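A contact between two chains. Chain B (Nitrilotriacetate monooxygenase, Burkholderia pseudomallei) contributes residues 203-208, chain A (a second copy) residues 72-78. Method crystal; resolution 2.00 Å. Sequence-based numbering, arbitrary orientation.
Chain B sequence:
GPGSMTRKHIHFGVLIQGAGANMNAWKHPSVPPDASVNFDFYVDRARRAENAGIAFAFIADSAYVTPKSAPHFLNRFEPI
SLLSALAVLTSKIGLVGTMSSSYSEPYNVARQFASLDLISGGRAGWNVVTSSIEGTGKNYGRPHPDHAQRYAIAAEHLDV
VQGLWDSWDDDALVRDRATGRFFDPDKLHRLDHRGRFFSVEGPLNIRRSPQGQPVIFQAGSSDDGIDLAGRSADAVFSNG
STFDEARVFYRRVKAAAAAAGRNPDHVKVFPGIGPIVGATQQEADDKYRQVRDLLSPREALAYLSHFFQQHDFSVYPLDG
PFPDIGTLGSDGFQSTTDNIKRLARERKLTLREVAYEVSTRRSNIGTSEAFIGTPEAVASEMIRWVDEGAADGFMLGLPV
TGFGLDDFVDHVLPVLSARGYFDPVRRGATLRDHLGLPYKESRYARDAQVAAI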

# COMPACT_ATOMS: atom_id res chain seq x y z
N PRO B 203 -12.06 -12.27 -9.54
CA PRO B 203 -12.40 -10.88 -9.21
C PRO B 203 -11.33 -10.18 -8.36
O PRO B 203 -10.44 -10.84 -7.80
CB PRO B 203 -13.68 -11.04 -8.38
CG PRO B 203 -14.14 -12.49 -8.61
CD PRO B 203 -12.90 -13.25 -8.84
N LEU B 204 -11.44 -8.86 -8.27
CA LEU B 204 -10.66 -8.07 -7.31
C LEU B 204 -11.19 -8.37 -5.91
O LEU B 204 -12.38 -8.67 -5.73
CB LEU B 204 -10.81 -6.57 -7.61
CG LEU B 204 -9.80 -5.59 -7.01
CD1 LEU B 204 -8.37 -5.96 -7.46
CD2 LEU B 204 -10.11 -4.13 -7.36
N ASN B 205 -10.31 -8.29 -4.91
CA ASN B 205 -10.68 -8.49 -3.51
C ASN B 205 -10.84 -7.19 -2.72
O ASN B 205 -10.50 -7.12 -1.53
CB ASN B 205 -9.70 -9.43 -2.83
CG ASN B 205 -8.32 -8.88 -2.78
OD1 ASN B 205 -8.03 -7.80 -3.32
ND2 ASN B 205 -7.43 -9.61 -2.13
N ILE B 206 -11.37 -6.17 -3.38
CA ILE B 206 -11.75 -4.96 -2.68
C ILE B 206 -12.84 -4.26 -3.46
O ILE B 206 -12.87 -4.30 -4.69
CB ILE B 206 -10.52 -4.07 -2.41
CG1 ILE B 206 -10.91 -2.86 -1.56
CG2 ILE B 206 -9.83 -3.60 -3.73
CD1 ILE B 206 -9.68 -2.01 -1.19
N ARG B 207 -13.77 -3.68 -2.70
CA ARG B 207 -14.96 -3.07 -3.24
C ARG B 207 -14.71 -1.70 -3.89
O ARG B 207 -13.57 -1.18 -3.96
CB ARG B 207 -16.01 -2.93 -2.13
CG ARG B 207 -15.60 -1.99 -1.00
CD ARG B 207 -16.81 -1.56 -0.22
NE ARG B 207 -17.71 -0.76 -1.05
CZ ARG B 207 -19.00 -0.56 -0.81
NH1 ARG B 207 -19.58 -1.09 0.25
NH2 ARG B 207 -19.71 0.20 -1.65
N ARG B 208 -15.82 -1.09 -4.31
CA ARG B 208 -15.81 0.19 -4.97
C ARG B 208 -15.97 1.29 -3.95
O ARG B 208 -16.55 1.07 -2.89
CB ARG B 208 -16.96 0.22 -6.00
CG ARG B 208 -16.80 -0.88 -7.06
CD ARG B 208 -17.95 -0.90 -8.06
NE ARG B 208 -17.67 -0.08 -9.24
CZ ARG B 208 -18.22 1.10 -9.52
NH1 ARG B 208 -19.13 1.67 -8.71
NH2 ARG B 208 -17.88 1.72 -10.66
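Chain A 72-78: HFLNRFE

How does chain A lie on chain B? Residues 72-74 of chain A are the end of a helix that begins earlier in the chain, and Asn75(A) is the first residue to leave helical angles, at phi/psi -161/117. From there the backbone runs extended through Arg76(A), at -152/164, and Phe77(A), at -75/161. The chain B stretch has no regular helix or strand, but Ile206(B), at -154/143, is extended as well. The two stretches run roughly crosswise, neither parallel nor antiparallel. The nearest CA atoms across the contact are those of Ile206(B) and Asn75(A), 4.6 Å apart. Together the stretches bury 318 Å², with Asn205(B), Ile206(B), Asn75(A) and Arg76(A) supplying most of it.

What ties the two backbones together? The amide of Arg76(A) is free of the helix and donates to chain B, its N lying 3.1 Å from Asn205(B) O in a fairly straight hydrogen bond. The same carbonyl receives a CA-H...O contact, with Asn75(A) CA 3.3 Å from Asn205(B) O, so consecutive residues of chain A converge on one acceptor. A second such contact sets Asn205(B) CA 3.6 Å from Leu74(A) O, at the last helical residue.

Why does Asn75(A) hold its side chain in an unusual conformation? Its chi1 of -125° lies between the usual wells, and both ends of its amide group are hydrogen-bonded. Within chain A, Asn75(A) ND2 donates to Leu74(A) O over 3.0 Å, folding the side chain back onto the preceding carbonyl. Across the contact, Asn75(A) OD1 accepts from Arg207(B) N at 2.9 Å, though the angle of 132° is well short of linear. These bonds are consistent with a chi1 outside the usual wells. Although its CA-CB bond points sideways, the end of the side chain comes nearer to chain B, placing Asn75(A) ND2 3.6 Å from Ile206(B) CA.

How does Asn205(B) use its side chain? With chi1 at 63° (p) and chi2 near zero, its two amide atoms reach separate waters. One water accepts from Asn205(B) ND2 at 3.0 Å and donates to Phe73(A) O at 2.6 Å, linking the amide to a carbonyl of the helix end. The other lies 2.7 Å from Asn205(B) OD1 and 2.8 Å from Arg76(A) O, between two acceptors. Arg76(A), p at chi1 and t at chi2, brings its aliphatic part alongside, with Arg76(A) CD 3.9 Å from Asn205(B) ND2.

What do Ile206(B) and Arg207(B) add? Ile206(B) is t at both chi angles, an extended side chain that packs along chain A: Ile206(B) CB lies 3.5 Å from Arg76(A) O, and Ile206(B) CD1 reaches to 4.4 Å from Phe77(A) CA. Arg207(B) offers the base of its side chain, with Arg207(B) CB 3.3 Å from Asn75(A) OD1. Its end leads away, and Arg207(B) NE donates to Arg208(B) O at 2.8 Å, a bond within chain B.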

# COMPACT_ATOMS: atom_id res chain seq x y z
N HIS A 72 -13.09 -12.36 4.98
CA HIS A 72 -11.94 -11.43 4.97
C HIS A 72 -11.16 -11.47 3.64
O HIS A 72 -10.62 -10.44 3.17
CB HIS A 72 -10.97 -11.68 6.15
CG HIS A 72 -9.89 -10.65 6.22
ND1 HIS A 72 -10.10 -9.39 6.72
CD2 HIS A 72 -8.60 -10.68 5.80
CE1 HIS A 72 -8.99 -8.68 6.62
NE2 HIS A 72 -8.06 -9.44 6.06
N PHE A 73 -11.13 -12.63 3.01
CA PHE A 73 -10.50 -12.80 1.71
C PHE A 73 -11.34 -12.21 0.56
O PHE A 73 -10.80 -11.89 -0.50
CB PHE A 73 -10.22 -14.27 1.46
CG PHE A 73 -9.07 -14.83 2.26
CD1 PHE A 73 -9.17 -15.01 3.64
CD2 PHE A 73 -7.89 -15.23 1.63
CE1 PHE A 73 -8.10 -15.55 4.39
CE2 PHE A 73 -6.81 -15.77 2.36
CZ PHE A 73 -6.91 -15.92 3.74
N LEU A 74 -12.65 -12.06 0.76
CA LEU A 74 -13.53 -11.47 -0.26
C LEU A 74 -13.31 -9.95 -0.39
O LEU A 74 -13.47 -9.39 -1.47
CB LEU A 74 -15.01 -11.75 0.05
CG LEU A 74 -15.51 -13.18 -0.15
CD1 LEU A 74 -16.87 -13.37 0.50
CD2 LEU A 74 -15.57 -13.54 -1.64
N ASN A 75 -12.93 -9.30 0.70
CA ASN A 75 -12.77 -7.84 0.71
C ASN A 75 -11.89 -7.43 1.87
O ASN A 75 -12.23 -7.64 3.04
CB ASN A 75 -14.15 -7.14 0.80
CG ASN A 75 -14.39 -6.15 -0.32
OD1 ASN A 75 -14.34 -4.93 -0.13
ND2 ASN A 75 -14.69 -6.67 -1.50
N ARG A 76 -10.75 -6.85 1.52
CA ARG A 76 -9.75 -6.42 2.48
C ARG A 76 -9.00 -5.25 1.89
O ARG A 76 -9.06 -5.03 0.67
CB ARG A 76 -8.77 -7.57 2.78
CG ARG A 76 -8.05 -8.12 1.56
CD ARG A 76 -7.51 -9.57 1.74
NE ARG A 76 -6.55 -9.70 2.83
CZ ARG A 76 -6.16 -10.85 3.39
NH1 ARG A 76 -5.32 -10.82 4.40
NH2 ARG A 76 -6.62 -12.02 2.97
N PHE A 77 -8.28 -4.53 2.75
CA PHE A 77 -7.41 -3.45 2.32
C PHE A 77 -6.15 -4.04 1.70
O PHE A 77 -5.82 -5.22 1.91
CB PHE A 77 -7.05 -2.50 3.48
CG PHE A 77 -8.19 -1.59 3.90
CD1 PHE A 77 -8.68 -0.61 3.03
CD2 PHE A 77 -8.76 -1.70 5.14
CE1 PHE A 77 -9.74 0.24 3.43
CE2 PHE A 77 -9.79 -0.86 5.55
CZ PHE A 77 -10.29 0.11 4.69
N GLU A 78 -5.47 -3.23 0.90
CA GLU A 78 -4.15 -3.60 0.39
C GLU A 78 -3.09 -3.08 1.39
O GLU A 78 -3.25 -2.00 1.97
CB GLU A 78 -3.99 -3.02 -1.02
CG GLU A 78 -2.65 -3.29 -1.66
CD GLU A 78 -1.56 -2.37 -1.17
OE1 GLU A 78 -1.86 -1.21 -0.78
OE2 GLU A 78 -0.40 -2.82 -1.19
O HOH W 1 -8.44 -12.35 -1.43
O HOH W 2 -7.48 -5.87 -1.44